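Local coordinates for Thiol:disulfide interchange protein DsbA (Pseudomonas aeruginosa, PDB 4ZL8) that probably forms disulfide bonds in other proteins of the periplasm by passing on its own redox-active disulfide, at residues L32-C37 / G68-V73; H39-E44 / A97-H102; G160-D165 / I183-A188. The protein carries 1 engineered substitution. All blocks are in the same frame, centred on the assembly; numbering follows the deposited sequence.

Contacts 1 and 2 touch each other beside the redox-active disulfide between Cys37 and Cys40, and each contributes one of its cysteines. Their centres are 12 Å apart, and they are joined directly: Tyr35 O of contact 1 lies 2.7 Å from His99 NE2 of contact 2, a probable hydrogen bond, while Tyr35 CB packs against Ile98 CD1 at 3.7 Å. Their segments alternate along the chain: the loop with Cys37 meets the start of helix 70-84, and the helix with Cys40 meets the end of helix 87-99. Contact 3 lies on the other side of the chain's centre, about 25 Å and 27 Å from contacts 1 and 2, centre to centre. It shares the central sheet with contact 1.

Contact 1. Residues L32-C37 / G68-V73; sequences LFWYGC and GGIWNV
Trp34 and Trp71 lay their indoles flat against each other beside the CxxC motif of this thioredoxin fold, where strand 27-33 gives way to the turn leading to Cys37. The six-membered ring of Trp34 covers the five-membered ring of Trp71 in a face-to-face stack, with centroids 3.7 Å apart and planes only 16° from parallel. The tightest point is Trp34 CE3 against Trp71 CE2, at 3.3 Å. Two C-H groups extend the overlap: Trp34 CB sits over the six-membered ring of Trp71, and Trp71 CA over the five-membered ring of Trp34. Broad, flat tryptophans suit this place because their wide faces can cover each other, and that of Trp34 also takes in CA of Trp71.

Trp34 holds CG anti to its own N (chi1 164°), carrying the indole off the strand end toward the first turn of helix 70-84. Trp71 instead has CG beside its N (chi1 -67°), which swings its ring back across the gap. The other face of Trp34 is covered by Gly36 CA and Cys37 N. A type I turn, closed by Cys37 N to Trp34 O at 3.0 Å, folds the chain over the indole there, and glycine, lacking a beta carbon, can lie close to the ring. The indole N-H end of Trp34 is tied to His74 through NE1 and ND1. The ring of Phe67 also meets that of Trp71. On the benzo ring of Trp34, CZ2 is met obliquely by the gamma-methyl CG2 of Ile70 at 3.6 Å.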
loop_
_atom_site.group_PDB
_atom_site.type_symbol
_atom_site.label_atom_id
_atom_site.label_comp_id
_atom_site.label_asym_id
_atom_site.label_seq_id
_atom_site.Cartn_x
_atom_site.Cartn_y
_atom_site.Cartn_z
ATOM N N LEU A 32 -1.682 -0.129 -3.640
ATOM C CA LEU A 32 -1.766 1.328 -3.455
ATOM C C LEU A 32 -3.059 1.629 -2.710
ATOM O O LEU A 32 -4.124 1.097 -3.062
ATOM C CB LEU A 32 -1.701 2.079 -4.783
ATOM C CG LEU A 32 -0.333 1.995 -5.494
ATOM C CD1 LEU A 32 -0.401 0.932 -6.544
ATOM C CD2 LEU A 32 0.061 3.334 -6.116
ATOM N N PHE A 33 -2.946 2.448 -1.669
ATOM C CA PHE A 33 -4.079 2.642 -0.768
ATOM C C PHE A 33 -4.006 4.041 -0.159
ATOM O O PHE A 33 -3.024 4.750 -0.293
ATOM C CB PHE A 33 -4.067 1.578 0.347
ATOM C CG PHE A 33 -3.175 1.930 1.479
ATOM C CD1 PHE A 33 -1.798 1.959 1.312
ATOM C CD2 PHE A 33 -3.692 2.244 2.719
ATOM C CE1 PHE A 33 -0.983 2.326 2.347
ATOM C CE2 PHE A 33 -2.866 2.616 3.752
ATOM C CZ PHE A 33 -1.521 2.632 3.569
ATOM N N TRP A 34 -5.070 4.414 0.534
ATOM C CA TRP A 34 -5.082 5.554 1.429
ATOM C C TRP A 34 -5.813 5.083 2.683
ATOM O O TRP A 34 -6.870 4.465 2.601
ATOM C CB TRP A 34 -5.784 6.755 0.756
ATOM C CG TRP A 34 -6.209 7.871 1.653
ATOM C CD1 TRP A 34 -5.504 8.426 2.684
ATOM C CD2 TRP A 34 -7.471 8.556 1.608
ATOM N NE1 TRP A 34 -6.252 9.416 3.277
ATOM C CE2 TRP A 34 -7.461 9.511 2.639
ATOM C CE3 TRP A 34 -8.598 8.462 0.789
ATOM C CZ2 TRP A 34 -8.531 10.358 2.882
ATOM C CZ3 TRP A 34 -9.679 9.307 1.040
ATOM C CH2 TRP A 34 -9.630 10.239 2.075
ATOM N N TYR A 35 -5.281 5.401 3.850
ATOM C CA TYR A 35 -5.938 5.025 5.099
ATOM C C TYR A 35 -7.389 5.502 5.194
ATOM O O TYR A 35 -8.205 4.841 5.842
ATOM C CB TYR A 35 -5.194 5.580 6.299
ATOM C CG TYR A 35 -3.925 4.889 6.751
ATOM C CD1 TYR A 35 -3.902 3.543 7.105
ATOM C CD2 TYR A 35 -2.773 5.622 6.967
ATOM C CE1 TYR A 35 -2.750 2.948 7.588
ATOM C CE2 TYR A 35 -1.626 5.046 7.445
ATOM C CZ TYR A 35 -1.615 3.719 7.777
ATOM O OH TYR A 35 -0.438 3.211 8.273
ATOM N N GLY A 36 -7.715 6.646 4.593
ATOM C CA GLY A 36 -9.047 7.213 4.681
ATOM C C GLY A 36 -10.037 6.710 3.634
ATOM O O GLY A 36 -11.183 7.127 3.635
ATOM N N CYS A 37 -9.577 5.823 2.755
ATOM C CA CYS A 37 -10.352 5.326 1.634
ATOM C C CYS A 37 -11.299 4.226 2.113
ATOM O O CYS A 37 -10.854 3.191 2.582
ATOM C CB CYS A 37 -9.360 4.850 0.559
ATOM S SG CYS A 37 -9.853 3.540 -0.566
ATOM N N GLY A 68 -2.577 14.266 -2.925
ATOM C CA GLY A 68 -2.846 15.602 -2.430
ATOM C C GLY A 68 -3.561 15.681 -1.094
ATOM O O GLY A 68 -4.273 14.777 -0.679
ATOM N N GLY A 69 -3.380 16.809 -0.417
ATOM C CA GLY A 69 -4.123 17.102 0.801
ATOM C C GLY A 69 -3.991 16.037 1.862
ATOM O O GLY A 69 -2.896 15.581 2.175
ATOM N N ILE A 70 -5.116 15.605 2.411
ATOM C CA ILE A 70 -5.116 14.649 3.481
ATOM C C ILE A 70 -4.521 13.298 3.051
ATOM O O ILE A 70 -4.021 12.540 3.886
ATOM C CB ILE A 70 -6.555 14.472 4.050
ATOM C CG1 ILE A 70 -6.529 13.670 5.345
ATOM C CG2 ILE A 70 -7.474 13.812 3.040
ATOM C CD1 ILE A 70 -5.823 14.373 6.466
ATOM N N TRP A 71 -4.588 12.986 1.755
ATOM C CA TRP A 71 -3.959 11.733 1.303
ATOM C C TRP A 71 -2.458 11.809 1.543
ATOM O O TRP A 71 -1.832 10.821 1.906
ATOM C CB TRP A 71 -4.211 11.473 -0.173
ATOM C CG TRP A 71 -5.604 11.188 -0.586
ATOM C CD1 TRP A 71 -6.738 11.870 -0.226
ATOM C CD2 TRP A 71 -6.029 10.216 -1.553
ATOM N NE1 TRP A 71 -7.830 11.358 -0.885
ATOM C CE2 TRP A 71 -7.416 10.331 -1.695
ATOM C CE3 TRP A 71 -5.356 9.225 -2.286
ATOM C CZ2 TRP A 71 -8.141 9.533 -2.561
ATOM C CZ3 TRP A 71 -6.077 8.427 -3.127
ATOM C CH2 TRP A 71 -7.454 8.585 -3.271
ATOM N N ASN A 72 -1.867 12.981 1.344
ATOM C CA ASN A 72 -0.432 13.130 1.537
ATOM C C ASN A 72 -0.068 13.046 3.007
ATOM O O ASN A 72 0.900 12.395 3.382
ATOM C CB ASN A 72 0.067 14.440 0.935
ATOM C CG ASN A 72 0.081 14.413 -0.573
ATOM O OD1 ASN A 72 -0.482 13.525 -1.202
ATOM N ND2 ASN A 72 0.712 15.416 -1.173
ATOM N N VAL A 73 -0.866 13.679 3.853
ATOM C CA VAL A 73 -0.670 13.653 5.293
ATOM C C VAL A 73 -0.764 12.209 5.837
ATOM O O VAL A 73 0.100 11.719 6.585
ATOM C CB VAL A 73 -1.715 14.567 5.960
ATOM C CG1 VAL A 73 -1.708 14.417 7.454
ATOM C CG2 VAL A 73 -1.471 16.016 5.552
#

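Contact 2. Residues H39-E44 / A97-H102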
loop_
_atom_site.group_PDB
_atom_site.type_symbol
_atom_site.label_atom_id
_atom_site.label_comp_id
_atom_site.label_asym_id
_atom_site.label_seq_id
_atom_site.Cartn_x
_atom_site.Cartn_y
_atom_site.Cartn_z
ATOM N N HIS A 39 -13.254 2.060 0.516
ATOM C CA HIS A 39 -13.120 0.774 -0.162
ATOM C C HIS A 39 -11.863 0.055 0.317
ATOM O O HIS A 39 -11.834 -1.180 0.373
ATOM C CB HIS A 39 -13.047 0.925 -1.674
ATOM C CG HIS A 39 -14.313 1.395 -2.316
ATOM N ND1 HIS A 39 -14.552 1.250 -3.669
ATOM C CD2 HIS A 39 -15.395 2.035 -1.814
ATOM C CE1 HIS A 39 -15.729 1.763 -3.968
ATOM N NE2 HIS A 39 -16.266 2.248 -2.860
ATOM N N CYS A 40 -10.817 0.817 0.631
ATOM C CA CYS A 40 -9.575 0.245 1.125
ATOM C C CYS A 40 -9.832 -0.412 2.477
ATOM O O CYS A 40 -9.431 -1.560 2.723
ATOM C CB CYS A 40 -8.516 1.331 1.252
ATOM S SG CYS A 40 -8.158 2.234 -0.330
ATOM N N TYR A 41 -10.530 0.296 3.359
ATOM C CA TYR A 41 -10.923 -0.262 4.649
ATOM C C TYR A 41 -11.711 -1.556 4.461
ATOM O O TYR A 41 -11.433 -2.562 5.120
ATOM C CB TYR A 41 -11.729 0.778 5.447
ATOM C CG TYR A 41 -12.225 0.322 6.801
ATOM C CD1 TYR A 41 -11.354 -0.014 7.806
ATOM C CD2 TYR A 41 -13.574 0.270 7.075
ATOM C CE1 TYR A 41 -11.803 -0.420 9.043
ATOM C CE2 TYR A 41 -14.039 -0.134 8.305
ATOM C CZ TYR A 41 -13.144 -0.467 9.286
ATOM O OH TYR A 41 -13.589 -0.887 10.519
ATOM N N ALA A 42 -12.675 -1.536 3.544
ATOM C CA ALA A 42 -13.536 -2.693 3.361
ATOM C C ALA A 42 -12.795 -3.896 2.767
ATOM O O ALA A 42 -13.230 -5.030 2.951
ATOM C CB ALA A 42 -14.706 -2.326 2.489
ATOM N N PHE A 43 -11.708 -3.646 2.044
ATOM C CA PHE A 43 -10.883 -4.703 1.451
ATOM C C PHE A 43 -9.953 -5.354 2.455
ATOM O O PHE A 43 -9.509 -6.493 2.244
ATOM C CB PHE A 43 -10.074 -4.083 0.311
ATOM C CG PHE A 43 -9.359 -5.060 -0.607
ATOM C CD1 PHE A 43 -9.927 -6.260 -0.997
ATOM C CD2 PHE A 43 -8.146 -4.684 -1.154
ATOM C CE1 PHE A 43 -9.249 -7.110 -1.884
ATOM C CE2 PHE A 43 -7.476 -5.518 -2.040
ATOM C CZ PHE A 43 -8.037 -6.728 -2.412
ATOM N N GLU A 44 -9.648 -4.673 3.558
ATOM C CA GLU A 44 -8.682 -5.199 4.525
ATOM C C GLU A 44 -8.947 -6.630 4.996
ATOM O O GLU A 44 -8.007 -7.428 5.056
ATOM C CB GLU A 44 -8.548 -4.256 5.721
ATOM C CG GLU A 44 -7.808 -2.981 5.374
ATOM C CD GLU A 44 -6.322 -3.193 5.216
ATOM O OE1 GLU A 44 -5.664 -3.411 6.243
ATOM O OE2 GLU A 44 -5.822 -3.179 4.074
ATOM N N ALA A 97 -9.340 3.689 13.784
ATOM C CA ALA A 97 -9.468 5.055 14.321
ATOM C C ALA A 97 -10.183 5.967 13.315
ATOM O O ALA A 97 -11.073 6.734 13.661
ATOM C CB ALA A 97 -8.109 5.619 14.652
ATOM N N ILE A 98 -9.775 5.856 12.065
ATOM C CA ILE A 98 -10.291 6.734 11.019
ATOM C C ILE A 98 -11.713 6.372 10.634
ATOM O O ILE A 98 -12.546 7.246 10.485
ATOM C CB ILE A 98 -9.362 6.699 9.814
ATOM C CG1 ILE A 98 -8.059 7.421 10.157
ATOM C CG2 ILE A 98 -10.014 7.331 8.579
ATOM C CD1 ILE A 98 -6.915 7.215 9.163
ATOM N N HIS A 99 -12.024 5.086 10.535
ATOM C CA HIS A 99 -13.308 4.666 9.996
ATOM C C HIS A 99 -14.352 4.325 11.032
ATOM O O HIS A 99 -15.519 4.386 10.749
ATOM C CB HIS A 99 -13.140 3.489 9.030
ATOM C CG HIS A 99 -12.369 3.857 7.816
ATOM N ND1 HIS A 99 -12.967 4.387 6.689
ATOM C CD2 HIS A 99 -11.043 3.839 7.569
ATOM C CE1 HIS A 99 -12.036 4.658 5.794
ATOM N NE2 HIS A 99 -10.859 4.339 6.299
ATOM N N LYS A 100 -13.940 3.949 12.230
ATOM C CA LYS A 100 -14.918 3.629 13.260
ATOM C C LYS A 100 -14.946 4.678 14.367
ATOM O O LYS A 100 -16.023 4.982 14.893
ATOM C CB LYS A 100 -14.637 2.240 13.844
ATOM C CG LYS A 100 -14.903 1.100 12.865
ATOM C CD LYS A 100 -16.278 1.197 12.213
ATOM C CE LYS A 100 -16.549 0.007 11.297
ATOM N NZ LYS A 100 -17.287 0.398 10.066
ATOM N N GLU A 101 -13.789 5.227 14.724
ATOM C CA GLU A 101 -13.709 6.129 15.876
ATOM C C GLU A 101 -13.783 7.610 15.492
ATOM O O GLU A 101 -13.663 8.476 16.348
ATOM C CB GLU A 101 -12.433 5.874 16.665
ATOM C CG GLU A 101 -12.235 4.432 17.130
ATOM C CD GLU A 101 -10.812 4.194 17.638
ATOM O OE1 GLU A 101 -10.148 5.172 18.042
ATOM O OE2 GLU A 101 -10.353 3.035 17.618
ATOM N N HIS A 102 -13.953 7.890 14.205
ATOM C CA HIS A 102 -14.128 9.261 13.732
ATOM C C HIS A 102 -12.904 10.157 13.944
ATOM O O HIS A 102 -13.024 11.386 13.940
ATOM C CB HIS A 102 -15.360 9.893 14.399
ATOM C CG HIS A 102 -16.636 9.144 14.152
ATOM N ND1 HIS A 102 -17.041 8.765 12.889
ATOM C CD2 HIS A 102 -17.594 8.705 15.002
ATOM C CE1 HIS A 102 -18.194 8.125 12.973
ATOM N NE2 HIS A 102 -18.553 8.076 14.244
#
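Tyr41, in the first turns of helix 38-52, and His99, at the end of helix 87-99, form the closest backbone pair, with CA atoms 7.7 Å apart, and both direct their beta carbons into the gap. Their rings are almost parallel, 6° apart, and slide past each other in an offset stack with centroids 4.5 Å apart. The offset places each beta carbon over the middle of the other ring: Tyr41 CB is 3.7 Å from the His99 centroid, and His99 CB sits likewise over the phenol. Tyr41 achieves this with CG anti to its backbone N (chi1 179°), extending the ring alongside the histidine. Ile98 CG2 lies toward the rim of the second imidazole face. Histidine suits the place by giving the phenol a flat face and Tyr35 O a hydrogen bond from NE2, so packing on both faces and that bond hold the ring.

Lys100, bent at its second torsion, crosses the end of the phenol and brings CE to 3.2 Å from Tyr41 OH. That hydroxyl has its hydrogen-bonding partner in Glu96. Tyrosine offers a face to stack and a polar tip for the carboxylate. The arrangement joins the CxxC helix of the thioredoxin fold to the helical insertion characteristic of DsbA.

Contact 3. Residues G160-D165 / I183-A188; sequences GKYRFD and IEKERA
Glu186 receives two side chains of segment 160-165, one on each carboxylate oxygen. Lys161 NZ donates to the syn lone pair of Glu186 OE2 at 2.7 Å, in a salt bridge. Tyr162 OH donates to Glu186 OE1, also at 2.7 Å, but from 42° out of the carboxylate plane; the phenol and carboxylate planes are 72° apart. Glutamate suits the place because its two oxygens can take the lysine and the tyrosine separately, and the bend at its second torsion (chi2 -59°) helps bring the carboxylate round to them. Its CG meets the phenol edge-on, 3.8 Å from Tyr162 CE2.

Farther out, Lys161 CB sits over the centre of the Tyr162 ring, and its chain runs on extended to deliver the ammonium group. A classic beta bulge, in which Lys161 and Tyr162 both face Val158, turns these consecutive residues to the same helix. Glu186 OE2 takes a further bond from Asn159 ND2, which helps to position the carboxylate.

The contact lies at one end of strand 162-165, which runs in the sheet between strands 13-14 and 155-158. The C-terminal part of helix 172-188 packs here: Leu182 touches Tyr162 and Phe164, and Ile183 reaches Ile27 and Val29 of strand 27-33.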
loop_
_atom_site.group_PDB
_atom_site.type_symbol
_atom_site.label_atom_id
_atom_site.label_comp_id
_atom_site.label_asym_id
_atom_site.label_seq_id
_atom_site.Cartn_x
_atom_site.Cartn_y
_atom_site.Cartn_z
ATOM N N GLY A 160 5.764 -4.850 -10.776
ATOM C CA GLY A 160 6.030 -3.632 -11.525
ATOM C C GLY A 160 5.466 -3.655 -12.938
ATOM O O GLY A 160 5.795 -2.807 -13.753
ATOM N N LYS A 161 4.610 -4.640 -13.214
ATOM C CA LYS A 161 4.238 -4.976 -14.587
ATOM C C LYS A 161 2.734 -5.017 -14.847
ATOM O O LYS A 161 2.326 -4.787 -15.984
ATOM C CB LYS A 161 4.816 -6.364 -14.959
ATOM C CG LYS A 161 6.304 -6.372 -15.225
ATOM C CD LYS A 161 6.792 -7.790 -15.507
ATOM C CE LYS A 161 8.297 -7.890 -15.340
ATOM N NZ LYS A 161 8.801 -9.288 -15.356
ATOM N N TYR A 162 1.932 -5.422 -13.866
ATOM C CA TYR A 162 0.514 -5.696 -14.110
ATOM C C TYR A 162 -0.322 -4.883 -13.143
ATOM O O TYR A 162 -0.121 -4.968 -11.925
ATOM C CB TYR A 162 0.190 -7.183 -13.914
ATOM C CG TYR A 162 1.122 -8.120 -14.618
ATOM C CD1 TYR A 162 1.086 -8.271 -15.992
ATOM C CD2 TYR A 162 2.050 -8.855 -13.898
ATOM C CE1 TYR A 162 1.954 -9.147 -16.637
ATOM C CE2 TYR A 162 2.914 -9.712 -14.524
ATOM C CZ TYR A 162 2.857 -9.849 -15.888
ATOM O OH TYR A 162 3.698 -10.709 -16.533
ATOM N N ARG A 163 -1.275 -4.110 -13.670
ATOM C CA ARG A 163 -2.121 -3.260 -12.825
ATOM C C ARG A 163 -3.556 -3.729 -12.896
ATOM O O ARG A 163 -4.056 -4.035 -13.976
ATOM C CB ARG A 163 -2.010 -1.799 -13.261
ATOM C CG ARG A 163 -2.683 -0.813 -12.329
ATOM C CD ARG A 163 -2.703 0.606 -12.898
ATOM N NE ARG A 163 -3.524 0.700 -14.086
ATOM C CZ ARG A 163 -3.198 1.349 -15.197
ATOM N NH1 ARG A 163 -4.047 1.368 -16.196
ATOM N NH2 ARG A 163 -2.020 1.966 -15.331
ATOM N N PHE A 164 -4.218 -3.768 -11.747
ATOM C CA PHE A 164 -5.612 -4.213 -11.689
ATOM C C PHE A 164 -6.265 -3.688 -10.424
ATOM O O PHE A 164 -5.580 -3.269 -9.500
ATOM C CB PHE A 164 -5.733 -5.741 -11.795
ATOM C CG PHE A 164 -4.887 -6.517 -10.821
ATOM C CD1 PHE A 164 -3.531 -6.696 -11.060
ATOM C CD2 PHE A 164 -5.451 -7.115 -9.680
ATOM C CE1 PHE A 164 -2.744 -7.431 -10.189
ATOM C CE2 PHE A 164 -4.659 -7.870 -8.817
ATOM C CZ PHE A 164 -3.306 -8.012 -9.072
ATOM N N ASP A 165 -7.592 -3.669 -10.395
ATOM C CA ASP A 165 -8.269 -3.228 -9.186
ATOM C C ASP A 165 -9.470 -4.118 -8.921
ATOM O O ASP A 165 -9.677 -5.105 -9.639
ATOM C CB ASP A 165 -8.601 -1.725 -9.231
ATOM C CG ASP A 165 -9.492 -1.333 -10.382
ATOM O OD1 ASP A 165 -10.384 -2.101 -10.765
ATOM O OD2 ASP A 165 -9.370 -0.175 -10.862
ATOM N N ILE A 183 1.380 -13.764 -10.003
ATOM C CA ILE A 183 2.557 -14.216 -9.275
ATOM C C ILE A 183 3.104 -15.499 -9.904
ATOM O O ILE A 183 4.318 -15.603 -10.151
ATOM C CB ILE A 183 2.266 -14.432 -7.775
ATOM C CG1 ILE A 183 2.014 -13.089 -7.067
ATOM C CG2 ILE A 183 3.407 -15.169 -7.106
ATOM C CD1 ILE A 183 1.339 -13.241 -5.747
ATOM N N GLU A 184 2.248 -16.471 -10.202
ATOM C CA GLU A 184 2.708 -17.684 -10.871
ATOM C C GLU A 184 3.313 -17.389 -12.246
ATOM O O GLU A 184 4.296 -17.999 -12.639
ATOM C CB GLU A 184 1.571 -18.703 -11.007
ATOM C CG GLU A 184 1.061 -19.267 -9.674
ATOM C CD GLU A 184 2.020 -20.173 -8.952
ATOM O OE1 GLU A 184 3.077 -20.570 -9.494
ATOM O OE2 GLU A 184 1.710 -20.495 -7.788
ATOM N N LYS A 185 2.732 -16.448 -12.964
ATOM C CA LYS A 185 3.238 -16.060 -14.277
ATOM C C LYS A 185 4.688 -15.588 -14.135
ATOM O O LYS A 185 5.574 -15.986 -14.911
ATOM C CB LYS A 185 2.342 -14.963 -14.858
ATOM C CG LYS A 185 2.757 -14.485 -16.238
ATOM C CD LYS A 185 1.749 -13.479 -16.785
ATOM C CE LYS A 185 2.132 -12.909 -18.153
ATOM N NZ LYS A 185 1.973 -13.884 -19.263
ATOM N N GLU A 186 4.921 -14.747 -13.135
ATOM C CA GLU A 186 6.238 -14.187 -12.946
ATOM C C GLU A 186 7.213 -15.241 -12.405
ATOM O O GLU A 186 8.394 -15.221 -12.753
ATOM C CB GLU A 186 6.158 -12.976 -12.026
ATOM C CG GLU A 186 5.460 -11.783 -12.641
ATOM C CD GLU A 186 6.156 -11.339 -13.886
ATOM O OE1 GLU A 186 5.674 -11.633 -14.989
ATOM O OE2 GLU A 186 7.237 -10.742 -13.754
ATOM N N ARG A 187 6.736 -16.164 -11.570
ATOM C CA ARG A 187 7.599 -17.235 -11.071
ATOM C C ARG A 187 8.072 -18.141 -12.200
ATOM O O ARG A 187 9.196 -18.646 -12.173
ATOM C CB ARG A 187 6.886 -18.050 -9.984
ATOM C CG ARG A 187 7.783 -19.045 -9.285
ATOM C CD ARG A 187 7.088 -19.753 -8.135
ATOM N NE ARG A 187 6.799 -18.845 -7.021
ATOM C CZ ARG A 187 5.589 -18.477 -6.604
ATOM N NH1 ARG A 187 4.471 -18.926 -7.186
ATOM N NH2 ARG A 187 5.485 -17.658 -5.578
ATOM N N ALA A 188 7.217 -18.370 -13.185
ATOM C CA ALA A 188 7.546 -19.222 -14.314
ATOM C C ALA A 188 8.486 -18.549 -15.318
ATOM O O ALA A 188 9.079 -19.228 -16.156
ATOM C CB ALA A 188 6.269 -19.653 -15.008
#